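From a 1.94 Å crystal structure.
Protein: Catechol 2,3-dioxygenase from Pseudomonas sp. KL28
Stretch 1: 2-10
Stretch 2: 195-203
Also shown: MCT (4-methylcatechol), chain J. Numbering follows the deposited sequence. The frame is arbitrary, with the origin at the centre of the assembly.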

# COMPACT_ATOMS: atom_id res chain seq x y z
N ALA C 2 29.32 -11.04 -5.18
CA ALA C 2 29.50 -9.75 -5.89
C ALA C 2 28.82 -9.76 -7.25
O ALA C 2 28.47 -10.82 -7.79
N MET C 3 28.62 -8.57 -7.79
CA MET C 3 28.04 -8.42 -9.11
C MET C 3 29.23 -8.20 -10.06
O MET C 3 29.97 -7.22 -9.91
N THR C 4 29.43 -9.14 -10.99
CA THR C 4 30.52 -9.05 -11.96
C THR C 4 29.95 -9.26 -13.36
O THR C 4 28.76 -9.54 -13.52
N GLY C 5 30.80 -9.13 -14.38
CA GLY C 5 30.35 -9.32 -15.75
C GLY C 5 29.26 -8.36 -16.19
O GLY C 5 29.41 -7.14 -16.07
N VAL C 6 28.16 -8.90 -16.72
CA VAL C 6 27.04 -8.07 -17.16
C VAL C 6 26.25 -7.70 -15.90
O VAL C 6 25.71 -8.56 -15.22
N LEU C 7 26.20 -6.40 -15.60
CA LEU C 7 25.54 -5.94 -14.40
C LEU C 7 24.04 -5.69 -14.50
O LEU C 7 23.27 -6.21 -13.69
N ARG C 8 23.64 -4.91 -15.49
CA ARG C 8 22.24 -4.54 -15.62
C ARG C 8 21.90 -3.99 -17.01
O ARG C 8 22.79 -3.72 -17.82
N PRO C 9 20.60 -3.86 -17.31
CA PRO C 9 20.21 -3.31 -18.62
C PRO C 9 20.71 -1.87 -18.56
O PRO C 9 20.46 -1.17 -17.57
N GLY C 10 21.43 -1.42 -19.60
CA GLY C 10 21.96 -0.06 -19.59
C GLY C 10 21.13 0.96 -20.35
O GLY C 10 20.99 2.10 -19.90
N SER C 195 18.17 -13.70 -15.91
CA SER C 195 18.73 -12.76 -14.95
C SER C 195 20.26 -12.83 -14.98
O SER C 195 20.83 -13.88 -15.25
N CYS C 196 20.90 -11.69 -14.74
CA CYS C 196 22.36 -11.63 -14.68
C CYS C 196 22.67 -11.00 -13.33
O CYS C 196 23.70 -10.34 -13.15
N SER C 197 21.76 -11.22 -12.39
CA SER C 197 21.85 -10.64 -11.05
C SER C 197 20.90 -11.42 -10.13
O SER C 197 20.72 -12.62 -10.33
N HIS C 198 20.33 -10.78 -9.11
CA HIS C 198 19.36 -11.50 -8.28
C HIS C 198 17.94 -10.95 -8.47
O HIS C 198 17.06 -11.11 -7.62
N LYS C 199 17.73 -10.32 -9.62
CA LYS C 199 16.41 -9.80 -9.98
C LYS C 199 15.69 -10.96 -10.69
O LYS C 199 16.35 -11.86 -11.22
N VAL C 200 14.36 -10.95 -10.70
CA VAL C 200 13.59 -12.00 -11.37
C VAL C 200 14.00 -12.12 -12.84
O VAL C 200 13.95 -13.21 -13.41
N HIS C 201 14.39 -11.01 -13.44
CA HIS C 201 14.89 -11.01 -14.82
C HIS C 201 15.36 -9.64 -15.30
O HIS C 201 14.80 -8.60 -14.94
N ASP C 202 16.40 -9.65 -16.11
CA ASP C 202 16.94 -8.43 -16.67
C ASP C 202 16.49 -8.34 -18.12
O ASP C 202 16.51 -7.26 -18.73
N ILE C 203 16.05 -9.47 -18.67
CA ILE C 203 15.59 -9.53 -20.04
C ILE C 203 14.83 -10.83 -20.29
O ILE C 203 15.09 -11.85 -19.62

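The contact between the two stretches is modest, burying 308 Å² in all. No clear direct hydrogen bond crosses it. It rests on van der Waals packing and one bridging water. Three residues cover the most surface: Cys-196, Pro-9 and Met-3.

Cys-196 points toward stretch 1, with chi1 at 58° (p). Cys-196 SG lies 3.7 Å from Leu-7 O and 4.0 Å from Val-6 CG1. The second of these is an apolar contact. The CA-to-CB bond of Val-6 runs sideways to stretch 2, and its chi1 is t. The backbones also come close here, with Val-6 O 3.4 Å from Cys-196 O. Both atoms are acceptors, so this is an approach without a hydrogen bond.

Met-3 starts sideways, but its end comes nearer. All three chi angles are m, and this folds the chain so that the terminal methyl reaches stretch 2. Met-3 CE sits 3.4 Å from Cys-196 O and 3.6 Å from Ser-197 CB. Ser-197 is itself sideways, with chi1 at 62° (p).

Pro-9 packs at the other main site, with its ring in the C-gamma exo pucker. Pro-9 CD lies 3.3 Å from Asp-202 OD1 and 4.2 Å from Lys-199 NZ. Asp-202 and Lys-199 both point toward stretch 1, each with chi1 in the m well. They form a salt bridge, Lys-199 NZ to Asp-202 OD1 at 3.1 Å, so the proline ring packs beside a charged pair already joined within stretch 2.

Asp-202 also organises its own loop. Asp-202 OD2 accepts from Cys-196 N at 3.0 Å, with a nearly straight angle of 174°, and from Ser-197 OG at 3.0 Å. Lys-199 N in turn donates to Ser-197 OG at 3.2 Å, and Ser-197 N donates to Ser-195 OG at 3.1 Å. These bonds help hold the face that stretch 1 packs against.

Water 1 provides a polar link across the contact. Water 1 donates to Leu-7 O and to Asp-202 OD1, both at 2.7 Å. Leu-7 O and Asp-202 OD1 are 4.5 Å apart, and the water joins them.

Other side chains turn elsewhere. Leu-7 points away, with chi1 m and chi2 t. Arg-8 starts sideways and its end leads away, to partners elsewhere in the structure. His-201, chi1 69° (p), is out of reach of stretch 1. It meets the 4-methylcatechol instead: His-201 NE2 makes a weak hydrogen bond to MCT O4 at 3.2 Å, with O4 at the ring edge, near its plane.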

# COMPACT_ATOMS: atom_id res chain seq x y z
CB ALA C 2 30.98 -9.45 -6.08
CB MET C 3 27.11 -7.20 -9.14
CG MET C 3 25.68 -7.47 -8.68
SD MET C 3 24.86 -8.67 -9.73
CE MET C 3 24.64 -7.72 -11.25
CB THR C 4 31.61 -10.14 -11.73
OG1 THR C 4 31.02 -11.43 -11.80
CG2 THR C 4 32.28 -9.97 -10.37
CB VAL C 6 26.13 -8.85 -18.12
CG1 VAL C 6 25.00 -7.95 -18.59
CG2 VAL C 6 26.94 -9.36 -19.30
CB LEU C 7 26.21 -4.64 -13.92
CG LEU C 7 27.70 -4.67 -13.60
CD1 LEU C 7 28.15 -3.30 -13.13
CD2 LEU C 7 27.99 -5.72 -12.54
CB ARG C 8 21.93 -3.44 -14.58
CG ARG C 8 23.05 -2.35 -14.47
CD ARG C 8 22.48 -0.95 -14.11
NE ARG C 8 23.38 0.21 -14.22
CZ ARG C 8 24.59 0.33 -13.65
NH1 ARG C 8 25.10 -0.65 -12.92
NH2 ARG C 8 25.27 1.47 -13.75
CB PRO C 9 18.69 -3.37 -18.58
CG PRO C 9 18.41 -4.58 -17.76
CD PRO C 9 19.47 -4.56 -16.67
CB SER C 195 18.24 -13.09 -13.53
OG SER C 195 18.85 -12.28 -12.53
CB CYS C 196 22.92 -10.75 -15.81
SG CYS C 196 22.32 -9.03 -15.84
CB SER C 197 21.38 -9.18 -11.14
OG SER C 197 20.02 -9.13 -11.57
CB HIS C 198 19.75 -11.54 -6.78
CG HIS C 198 19.87 -10.20 -6.12
ND1 HIS C 198 21.09 -9.61 -5.86
CD2 HIS C 198 18.93 -9.33 -5.68
CE1 HIS C 198 20.90 -8.44 -5.29
NE2 HIS C 198 19.60 -8.24 -5.17
CB LYS C 199 16.53 -8.61 -10.95
CG LYS C 199 17.13 -7.34 -10.37
CD LYS C 199 17.54 -6.35 -11.45
CE LYS C 199 16.38 -5.96 -12.35
NZ LYS C 199 16.81 -5.17 -13.53
CB VAL C 200 12.07 -11.74 -11.27
CG1 VAL C 200 11.52 -12.38 -10.01
CG2 VAL C 200 11.79 -10.25 -11.28
CB HIS C 201 13.84 -11.55 -15.80
CG HIS C 201 12.66 -10.65 -15.97
ND1 HIS C 201 12.04 -10.02 -14.91
CD2 HIS C 201 11.94 -10.32 -17.07
CE1 HIS C 201 11.00 -9.35 -15.35
NE2 HIS C 201 10.92 -9.51 -16.66
CB ASP C 202 18.46 -8.44 -16.56
CG ASP C 202 18.93 -8.25 -15.12
OD1 ASP C 202 18.98 -7.09 -14.66
OD2 ASP C 202 19.21 -9.27 -14.45
CB ILE C 203 16.79 -9.42 -21.03
CG1 ILE C 203 16.28 -9.18 -22.46
CG2 ILE C 203 17.64 -10.68 -20.96
CD1 ILE C 203 17.38 -8.74 -23.43
C1 MCT J . 5.71 -11.49 -18.13
C2 MCT J . 5.95 -10.41 -19.00
C3 MCT J . 6.71 -9.31 -18.54
O3 MCT J . 6.94 -8.28 -19.36
C4 MCT J . 7.23 -9.28 -17.21
O4 MCT J . 7.96 -8.21 -16.79
C5 MCT J . 6.99 -10.37 -16.34
C6 MCT J . 6.23 -11.47 -16.81
C MCT J . 4.91 -12.66 -18.60
O HOH W 1 20.75 -6.19 -12.78